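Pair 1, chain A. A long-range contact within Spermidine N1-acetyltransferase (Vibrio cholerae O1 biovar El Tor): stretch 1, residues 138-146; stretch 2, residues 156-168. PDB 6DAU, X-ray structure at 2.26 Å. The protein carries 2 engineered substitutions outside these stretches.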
# COMPACT_ATOMS: atom_id res chain seq x y z
N GLY A 138 -30.67 -19.60 36.34
CA GLY A 138 -30.08 -18.75 37.39
C GLY A 138 -29.90 -17.28 37.00
O GLY A 138 -29.36 -16.49 37.78
N PHE A 139 -30.33 -16.91 35.80
CA PHE A 139 -30.30 -15.50 35.39
C PHE A 139 -31.37 -14.73 36.16
O PHE A 139 -32.44 -15.28 36.47
CB PHE A 139 -30.58 -15.37 33.90
CG PHE A 139 -29.40 -15.70 33.03
CD1 PHE A 139 -29.18 -17.01 32.58
CD2 PHE A 139 -28.50 -14.68 32.62
CE1 PHE A 139 -28.11 -17.32 31.74
CE2 PHE A 139 -27.40 -14.99 31.80
CZ PHE A 139 -27.19 -16.30 31.37
N VAL A 140 -31.08 -13.47 36.47
CA VAL A 140 -32.05 -12.59 37.13
C VAL A 140 -32.21 -11.33 36.28
O VAL A 140 -31.23 -10.86 35.69
CB VAL A 140 -31.61 -12.25 38.59
CG1 VAL A 140 -32.45 -11.13 39.21
CG2 VAL A 140 -31.69 -13.49 39.48
N GLU A 141 -33.43 -10.80 36.19
CA GLU A 141 -33.69 -9.51 35.56
C GLU A 141 -32.95 -8.36 36.31
O GLU A 141 -33.08 -8.23 37.52
CB GLU A 141 -35.20 -9.22 35.52
CG GLU A 141 -35.52 -7.91 34.80
CD GLU A 141 -37.00 -7.52 34.85
OE1 GLU A 141 -37.26 -6.29 34.91
OE2 GLU A 141 -37.88 -8.39 34.78
N GLU A 142 -32.19 -7.56 35.56
CA GLU A 142 -31.60 -6.31 36.09
C GLU A 142 -32.08 -5.06 35.32
O GLU A 142 -31.82 -3.92 35.73
CB GLU A 142 -30.07 -6.40 36.11
CG GLU A 142 -29.48 -6.65 34.71
CD GLU A 142 -27.95 -6.63 34.66
OE1 GLU A 142 -27.31 -6.17 35.63
OE2 GLU A 142 -27.40 -7.07 33.62
N GLY A 143 -32.81 -5.28 34.23
CA GLY A 143 -33.38 -4.18 33.48
C GLY A 143 -34.56 -4.59 32.63
O GLY A 143 -34.64 -5.74 32.19
N HIS A 144 -35.47 -3.64 32.41
CA HIS A 144 -36.58 -3.81 31.47
C HIS A 144 -36.41 -2.63 30.51
O HIS A 144 -36.85 -1.52 30.79
CB HIS A 144 -37.95 -3.81 32.22
CG HIS A 144 -39.14 -3.95 31.31
ND1 HIS A 144 -40.08 -4.96 31.46
CD2 HIS A 144 -39.57 -3.18 30.28
CE1 HIS A 144 -41.04 -4.79 30.54
NE2 HIS A 144 -40.74 -3.73 29.82
N LEU A 145 -35.76 -2.89 29.37
CA LEU A 145 -35.32 -1.82 28.48
C LEU A 145 -36.47 -1.43 27.57
O LEU A 145 -36.99 -2.26 26.82
CB LEU A 145 -34.08 -2.24 27.70
CG LEU A 145 -32.89 -2.78 28.50
CD1 LEU A 145 -31.65 -3.07 27.65
CD2 LEU A 145 -32.57 -1.82 29.66
N VAL A 146 -36.86 -0.15 27.66
CA VAL A 146 -38.10 0.32 27.06
C VAL A 146 -37.84 0.69 25.60
O VAL A 146 -36.97 1.53 25.30
CB VAL A 146 -38.69 1.51 27.85
CG1 VAL A 146 -39.97 2.01 27.17
CG2 VAL A 146 -39.02 1.09 29.30
N GLN A 156 -39.85 -2.63 20.67
CA GLN A 156 -40.18 -3.67 21.64
C GLN A 156 -39.26 -3.53 22.85
O GLN A 156 -38.11 -3.05 22.74
CB GLN A 156 -39.97 -5.06 21.04
CG GLN A 156 -41.04 -5.41 20.03
CD GLN A 156 -41.08 -6.90 19.67
OE1 GLN A 156 -40.79 -7.79 20.48
NE2 GLN A 156 -41.45 -7.17 18.43
N ASP A 157 -39.78 -3.94 24.00
CA ASP A 157 -39.07 -3.97 25.25
C ASP A 157 -38.29 -5.27 25.34
O ASP A 157 -38.73 -6.30 24.81
CB ASP A 157 -40.06 -3.92 26.41
CG ASP A 157 -40.80 -2.57 26.51
OD1 ASP A 157 -40.67 -1.71 25.62
OD2 ASP A 157 -41.52 -2.38 27.52
N VAL A 158 -37.12 -5.21 25.99
CA VAL A 158 -36.35 -6.42 26.28
C VAL A 158 -35.97 -6.44 27.75
O VAL A 158 -35.73 -5.38 28.36
CB VAL A 158 -35.07 -6.58 25.41
CG1 VAL A 158 -35.43 -6.70 23.93
CG2 VAL A 158 -34.08 -5.44 25.63
N LYS A 159 -35.92 -7.64 28.33
CA LYS A 159 -35.32 -7.84 29.63
C LYS A 159 -33.82 -7.95 29.45
O LYS A 159 -33.36 -8.60 28.50
CB LYS A 159 -35.82 -9.12 30.29
CG LYS A 159 -37.34 -9.24 30.45
CD LYS A 159 -37.91 -8.20 31.40
CE LYS A 159 -39.31 -8.61 31.84
NZ LYS A 159 -39.71 -7.61 32.84
N ARG A 160 -33.07 -7.30 30.33
CA ARG A 160 -31.65 -7.62 30.49
C ARG A 160 -31.55 -8.48 31.73
O ARG A 160 -32.06 -8.11 32.80
CB ARG A 160 -30.80 -6.37 30.67
CG ARG A 160 -29.37 -6.55 30.18
CD ARG A 160 -28.55 -5.47 30.80
NE ARG A 160 -27.34 -5.07 30.11
CZ ARG A 160 -26.14 -5.07 30.68
NH1 ARG A 160 -25.09 -4.63 30.02
NH2 ARG A 160 -25.97 -5.52 31.90
N MET A 161 -30.90 -9.62 31.55
CA MET A 161 -30.76 -10.63 32.58
C MET A 161 -29.29 -10.99 32.74
O MET A 161 -28.56 -11.03 31.75
CB MET A 161 -31.58 -11.84 32.20
CG MET A 161 -33.01 -11.40 32.03
SD MET A 161 -34.00 -12.86 31.71
CE MET A 161 -34.19 -13.47 33.37
N TYR A 162 -28.87 -11.21 33.98
CA TYR A 162 -27.47 -11.44 34.26
C TYR A 162 -27.32 -12.61 35.23
O TYR A 162 -28.27 -12.98 35.94
CB TYR A 162 -26.83 -10.20 34.88
CG TYR A 162 -27.12 -10.06 36.37
CD1 TYR A 162 -28.34 -9.51 36.83
CD2 TYR A 162 -26.20 -10.51 37.33
CE1 TYR A 162 -28.61 -9.42 38.21
CE2 TYR A 162 -26.48 -10.41 38.70
CZ TYR A 162 -27.67 -9.86 39.13
OH TYR A 162 -27.86 -9.79 40.49
N ILE A 163 -26.09 -13.06 35.36
CA ILE A 163 -25.70 -14.07 36.29
C ILE A 163 -24.23 -13.84 36.57
O ILE A 163 -23.49 -13.55 35.68
CB ILE A 163 -25.92 -15.48 35.77
CG1 ILE A 163 -25.68 -16.46 36.90
CG2 ILE A 163 -24.97 -15.77 34.64
CD1 ILE A 163 -26.21 -17.84 36.63
N LEU A 164 -23.83 -13.94 37.83
CA LEU A 164 -22.45 -13.73 38.21
C LEU A 164 -21.68 -15.01 38.36
O LEU A 164 -22.23 -16.04 38.58
CB LEU A 164 -22.36 -12.94 39.49
CG LEU A 164 -23.04 -11.59 39.46
CD1 LEU A 164 -23.09 -10.96 40.82
CD2 LEU A 164 -22.35 -10.67 38.47
N GLN A 165 -20.38 -14.91 38.23
CA GLN A 165 -19.53 -16.06 38.34
C GLN A 165 -19.70 -16.82 39.65
O GLN A 165 -19.78 -18.02 39.65
CB GLN A 165 -18.09 -15.62 38.18
CG GLN A 165 -17.09 -16.73 38.06
CD GLN A 165 -15.68 -16.22 38.06
OE1 GLN A 165 -15.40 -15.22 38.66
NE2 GLN A 165 -14.81 -16.90 37.39
N SER A 166 -19.74 -16.10 40.75
CA SER A 166 -19.87 -16.74 42.04
C SER A 166 -21.14 -17.53 42.12
O SER A 166 -21.14 -18.68 42.45
CB SER A 166 -19.83 -15.71 43.14
OG SER A 166 -20.53 -14.56 42.75
N LYS A 167 -22.24 -16.91 41.75
CA LYS A 167 -23.50 -17.61 41.81
C LYS A 167 -23.57 -18.82 40.91
O LYS A 167 -24.20 -19.78 41.28
CB LYS A 167 -24.65 -16.70 41.50
CG LYS A 167 -25.96 -17.47 41.50
CD LYS A 167 -27.12 -16.62 41.04
CE LYS A 167 -28.27 -17.50 40.61
NZ LYS A 167 -29.55 -16.97 41.13
N TYR A 168 -22.95 -18.80 39.75
CA TYR A 168 -23.01 -19.97 38.89
C TYR A 168 -22.10 -21.05 39.40
O TYR A 168 -22.36 -22.21 39.21
CB TYR A 168 -22.70 -19.66 37.43
CG TYR A 168 -22.45 -20.90 36.59
CD1 TYR A 168 -23.45 -21.49 35.86
CD2 TYR A 168 -21.21 -21.47 36.55
CE1 TYR A 168 -23.22 -22.62 35.10
CE2 TYR A 168 -20.97 -22.59 35.80
CZ TYR A 168 -21.98 -23.17 35.07
OH TYR A 168 -21.71 -24.30 34.33

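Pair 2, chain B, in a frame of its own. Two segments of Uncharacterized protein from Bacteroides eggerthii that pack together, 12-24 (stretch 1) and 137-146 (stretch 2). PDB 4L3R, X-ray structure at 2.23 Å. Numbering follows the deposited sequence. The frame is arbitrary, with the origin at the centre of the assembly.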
# COMPACT_ATOMS: atom_id res chain seq x y z
N ASP B 12 -0.13 -7.95 3.90
CA ASP B 12 0.94 -8.79 4.46
C ASP B 12 0.75 -10.28 4.11
O ASP B 12 0.48 -11.11 4.99
CB ASP B 12 0.98 -8.58 6.00
CG ASP B 12 2.16 -9.22 6.73
OD1 ASP B 12 3.27 -9.24 6.16
OD2 ASP B 12 1.96 -9.65 7.89
N LYS B 13 0.87 -10.61 2.82
CA LYS B 13 0.68 -11.99 2.39
C LYS B 13 1.36 -12.29 1.06
O LYS B 13 1.40 -11.44 0.17
CB LYS B 13 -0.82 -12.32 2.27
CG LYS B 13 -1.62 -11.39 1.35
CD LYS B 13 -3.06 -11.83 1.19
CE LYS B 13 -3.88 -11.66 2.45
NZ LYS B 13 -5.33 -11.80 2.18
N THR B 14 1.85 -13.53 0.93
CA THR B 14 2.45 -14.05 -0.28
C THR B 14 1.48 -15.06 -0.86
O THR B 14 1.09 -16.00 -0.16
CB THR B 14 3.83 -14.63 0.04
OG1 THR B 14 4.64 -13.58 0.55
CG2 THR B 14 4.50 -15.26 -1.18
N TRP B 15 1.07 -14.85 -2.11
CA TRP B 15 0.15 -15.75 -2.81
C TRP B 15 0.97 -16.88 -3.41
O TRP B 15 1.91 -16.61 -4.15
CB TRP B 15 -0.61 -14.99 -3.90
CG TRP B 15 -1.59 -14.03 -3.32
CD1 TRP B 15 -1.40 -12.69 -3.13
CD2 TRP B 15 -2.84 -14.35 -2.71
NE1 TRP B 15 -2.50 -12.15 -2.51
CE2 TRP B 15 -3.40 -13.14 -2.24
CE3 TRP B 15 -3.57 -15.54 -2.56
CZ2 TRP B 15 -4.67 -13.09 -1.63
CZ3 TRP B 15 -4.81 -15.49 -1.95
CH2 TRP B 15 -5.35 -14.27 -1.49
N LYS B 16 0.64 -18.13 -3.06
CA LYS B 16 1.34 -19.32 -3.54
C LYS B 16 0.49 -20.02 -4.58
O LYS B 16 -0.68 -20.30 -4.31
CB LYS B 16 1.65 -20.26 -2.35
CG LYS B 16 2.27 -21.61 -2.72
CD LYS B 16 3.68 -21.53 -3.26
CE LYS B 16 4.16 -22.89 -3.70
NZ LYS B 16 5.64 -23.00 -3.67
N LEU B 17 1.06 -20.30 -5.77
CA LEU B 17 0.34 -20.99 -6.83
C LEU B 17 -0.14 -22.37 -6.39
O LEU B 17 0.64 -23.14 -5.84
CB LEU B 17 1.25 -21.14 -8.06
CG LEU B 17 0.60 -21.75 -9.30
CD1 LEU B 17 -0.30 -20.74 -9.99
CD2 LEU B 17 1.66 -22.30 -10.25
N SER B 18 -1.43 -22.67 -6.62
CA SER B 18 -2.03 -23.96 -6.29
C SER B 18 -2.54 -24.71 -7.54
O SER B 18 -2.70 -25.93 -7.48
CB SER B 18 -3.18 -23.78 -5.31
OG SER B 18 -4.18 -22.93 -5.85
N ARG B 19 -2.80 -24.01 -8.67
CA ARG B 19 -3.34 -24.64 -9.87
C ARG B 19 -3.31 -23.70 -11.08
O ARG B 19 -3.32 -22.48 -10.91
CB ARG B 19 -4.81 -25.07 -9.62
CG ARG B 19 -5.73 -23.96 -9.14
CD ARG B 19 -6.99 -24.51 -8.50
NE ARG B 19 -7.93 -23.44 -8.17
CZ ARG B 19 -8.83 -22.91 -8.99
NH1 ARG B 19 -8.94 -23.33 -10.25
NH2 ARG B 19 -9.63 -21.93 -8.57
N ILE B 20 -3.25 -24.28 -12.30
CA ILE B 20 -3.36 -23.57 -13.58
C ILE B 20 -4.27 -24.43 -14.44
O ILE B 20 -3.81 -25.44 -14.96
CB ILE B 20 -2.03 -23.22 -14.28
CG1 ILE B 20 -1.03 -22.62 -13.30
CG2 ILE B 20 -2.31 -22.26 -15.46
CD1 ILE B 20 0.25 -22.01 -13.92
N THR B 21 -5.54 -24.07 -14.56
CA THR B 21 -6.50 -24.92 -15.26
C THR B 21 -7.43 -24.11 -16.16
O THR B 21 -7.23 -22.91 -16.34
CB THR B 21 -7.27 -25.72 -14.19
OG1 THR B 21 -8.13 -26.65 -14.82
CG2 THR B 21 -8.04 -24.84 -13.21
N THR B 22 -8.41 -24.80 -16.78
CA THR B 22 -9.39 -24.18 -17.68
C THR B 22 -10.39 -23.36 -16.86
O THR B 22 -10.49 -23.54 -15.65
CB THR B 22 -10.08 -25.24 -18.53
OG1 THR B 22 -10.60 -26.25 -17.67
CG2 THR B 22 -9.14 -25.84 -19.57
N GLU B 23 -11.14 -22.48 -17.55
CA GLU B 23 -12.07 -21.54 -16.91
C GLU B 23 -12.95 -22.18 -15.82
O GLU B 23 -13.00 -21.64 -14.72
CB GLU B 23 -12.96 -20.84 -17.96
CG GLU B 23 -13.47 -19.49 -17.48
CD GLU B 23 -14.17 -18.62 -18.51
OE1 GLU B 23 -14.20 -19.00 -19.71
OE2 GLU B 23 -14.68 -17.54 -18.13
N LYS B 24 -13.60 -23.32 -16.10
CA LYS B 24 -14.48 -24.00 -15.13
C LYS B 24 -14.03 -25.45 -14.85
O LYS B 24 -14.84 -26.26 -14.41
CB LYS B 24 -15.94 -23.98 -15.64
CG LYS B 24 -16.44 -22.57 -15.98
CD LYS B 24 -17.94 -22.52 -16.15
CE LYS B 24 -18.44 -21.12 -16.46
NZ LYS B 24 -19.92 -21.07 -16.54
N THR B 137 -8.31 -19.07 -25.89
CA THR B 137 -8.89 -19.66 -24.68
C THR B 137 -8.72 -18.75 -23.47
O THR B 137 -7.93 -17.81 -23.49
CB THR B 137 -8.24 -21.03 -24.40
OG1 THR B 137 -6.92 -20.84 -23.87
CG2 THR B 137 -8.21 -21.95 -25.63
N THR B 138 -9.46 -19.07 -22.40
CA THR B 138 -9.41 -18.39 -21.11
C THR B 138 -9.09 -19.44 -20.05
O THR B 138 -9.87 -20.38 -19.88
CB THR B 138 -10.73 -17.67 -20.83
OG1 THR B 138 -10.83 -16.56 -21.73
CG2 THR B 138 -10.83 -17.16 -19.39
N LYS B 139 -7.96 -19.27 -19.34
CA LYS B 139 -7.52 -20.19 -18.29
C LYS B 139 -7.51 -19.45 -16.97
O LYS B 139 -7.72 -18.24 -16.93
CB LYS B 139 -6.13 -20.77 -18.63
CG LYS B 139 -6.21 -22.09 -19.41
CD LYS B 139 -5.41 -22.07 -20.69
CE LYS B 139 -5.49 -23.40 -21.39
NZ LYS B 139 -4.91 -23.34 -22.75
N VAL B 140 -7.30 -20.18 -15.87
CA VAL B 140 -7.26 -19.59 -14.54
C VAL B 140 -6.06 -20.08 -13.77
O VAL B 140 -5.75 -21.26 -13.81
CB VAL B 140 -8.56 -19.82 -13.73
CG1 VAL B 140 -9.73 -19.09 -14.35
CG2 VAL B 140 -8.88 -21.31 -13.56
N MSE B 141 -5.42 -19.15 -13.03
CA MSE B 141 -4.34 -19.45 -12.10
C MSE B 141 -4.90 -19.29 -10.71
O MSE B 141 -5.36 -18.20 -10.39
CB MSE B 141 -3.16 -18.49 -12.28
CG MSE B 141 -2.24 -18.80 -13.42
SE MSE B 141 -0.80 -17.49 -13.41
CE MSE B 141 -1.79 -16.10 -14.24
N GLY B 142 -4.87 -20.34 -9.90
CA GLY B 142 -5.37 -20.28 -8.53
C GLY B 142 -4.22 -20.12 -7.57
O GLY B 142 -3.16 -20.70 -7.77
N PHE B 143 -4.42 -19.32 -6.51
CA PHE B 143 -3.42 -19.09 -5.48
C PHE B 143 -4.01 -19.23 -4.08
O PHE B 143 -5.22 -19.06 -3.91
CB PHE B 143 -2.80 -17.69 -5.60
CG PHE B 143 -2.08 -17.39 -6.89
CD1 PHE B 143 -2.78 -17.03 -8.03
CD2 PHE B 143 -0.70 -17.43 -6.95
CE1 PHE B 143 -2.11 -16.77 -9.22
CE2 PHE B 143 -0.03 -17.18 -8.14
CZ PHE B 143 -0.75 -16.87 -9.28
N THR B 144 -3.15 -19.50 -3.09
CA THR B 144 -3.53 -19.58 -1.68
C THR B 144 -2.57 -18.71 -0.85
O THR B 144 -1.40 -18.57 -1.21
CB THR B 144 -3.54 -21.03 -1.19
OG1 THR B 144 -2.26 -21.61 -1.41
CG2 THR B 144 -4.62 -21.86 -1.87
N ALA B 145 -3.08 -18.13 0.25
CA ALA B 145 -2.30 -17.31 1.19
C ALA B 145 -2.54 -17.84 2.59
O ALA B 145 -3.69 -17.97 2.99
CB ALA B 145 -2.72 -15.85 1.09
N ARG B 146 -1.47 -18.18 3.33
CA ARG B 146 -1.62 -18.71 4.70
C ARG B 146 -1.99 -17.59 5.68
O ARG B 146 -1.62 -16.42 5.43
CB ARG B 146 -0.34 -19.44 5.17
OXT ARG B 146 -2.69 -17.88 6.67
O HOH W 1 1.26 -18.37 1.38

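Both pairs consist of two antiparallel strands joined by backbone hydrogen bonds and interrupted by a beta bulge, and 14 central residues superpose with an RMSD of 0.5 Å. The strand directions make angles of 134° in pair 1 and 130° in pair 2. The register slips by one residue between Glu A141 and Gly A143, and between the matching Leu B17 and Arg B19. At the bulge one carbonyl receives two successive amides. In pair 1, Arg A160 O accepts from Glu A142 N at 2.8 Å and from Gly A143 N at 3.3 Å; in pair 2, Gly B142 O accepts from Ser B18 N at 2.9 Å and, weakly, from Arg B19 N at 3.4 Å. Beyond the bulge the ladder resumes: Arg A160 N donates to Gly A143 O at 2.9 Å, as Gly B142 N does to Arg B19 O at 2.8 Å.

The glycine changes strands at the matched bridge. In pair 1, Gly A143 faces Arg A160, whose NH2 reaches Glu A142 OE2 at 2.7 Å in a salt bridge. In pair 2, Arg B19 takes the glycine's position and Gly B142 the arginine's, so that the guanidinium lies with one face over Gly B142 CA. An ideal CB on Gly B142 would sit 2.6 Å from Arg B19 NE, a clash. Ser B18, matching Glu A142, has a much shorter side chain; its OG makes a weak hydrogen bond to Gly B142 O at 3.1 Å.

The face bearing Glu A141, His A144, Lys A159 and Met A161 is largely polar in pair 1. Lys A159 NZ forms a salt bridge with Glu A141 OE2 at 2.8 Å and donates to His A144 ND1 at 3.0 Å, while His A144 NE2 donates to Asp A157 OD2 at 2.8 Å, so the imidazole links a lysine to an aspartate. The matching Leu B17, Ile B20, Met B141 and Phe B143 make this face apolar: Leu B17 CD1 lies over the Phe B143 ring, 4.0 Å from Phe B143 CZ, and Ile B20 CG1 meets Met B141 CG, of a selenomethionine, at 4.0 Å.

Before the bulge an aromatic ring occupies the same place in both pairs. Phe A139 and Trp B15 have side-chain centres 0.5 Å apart, and each receives an aliphatic group over one face: Ile A163 CG2 approaches Phe A139 CE2 at 3.8 Å, and Ala B145 CB approaches Trp B15 CZ3 at 3.7 Å. The larger indole thus meets a smaller partner.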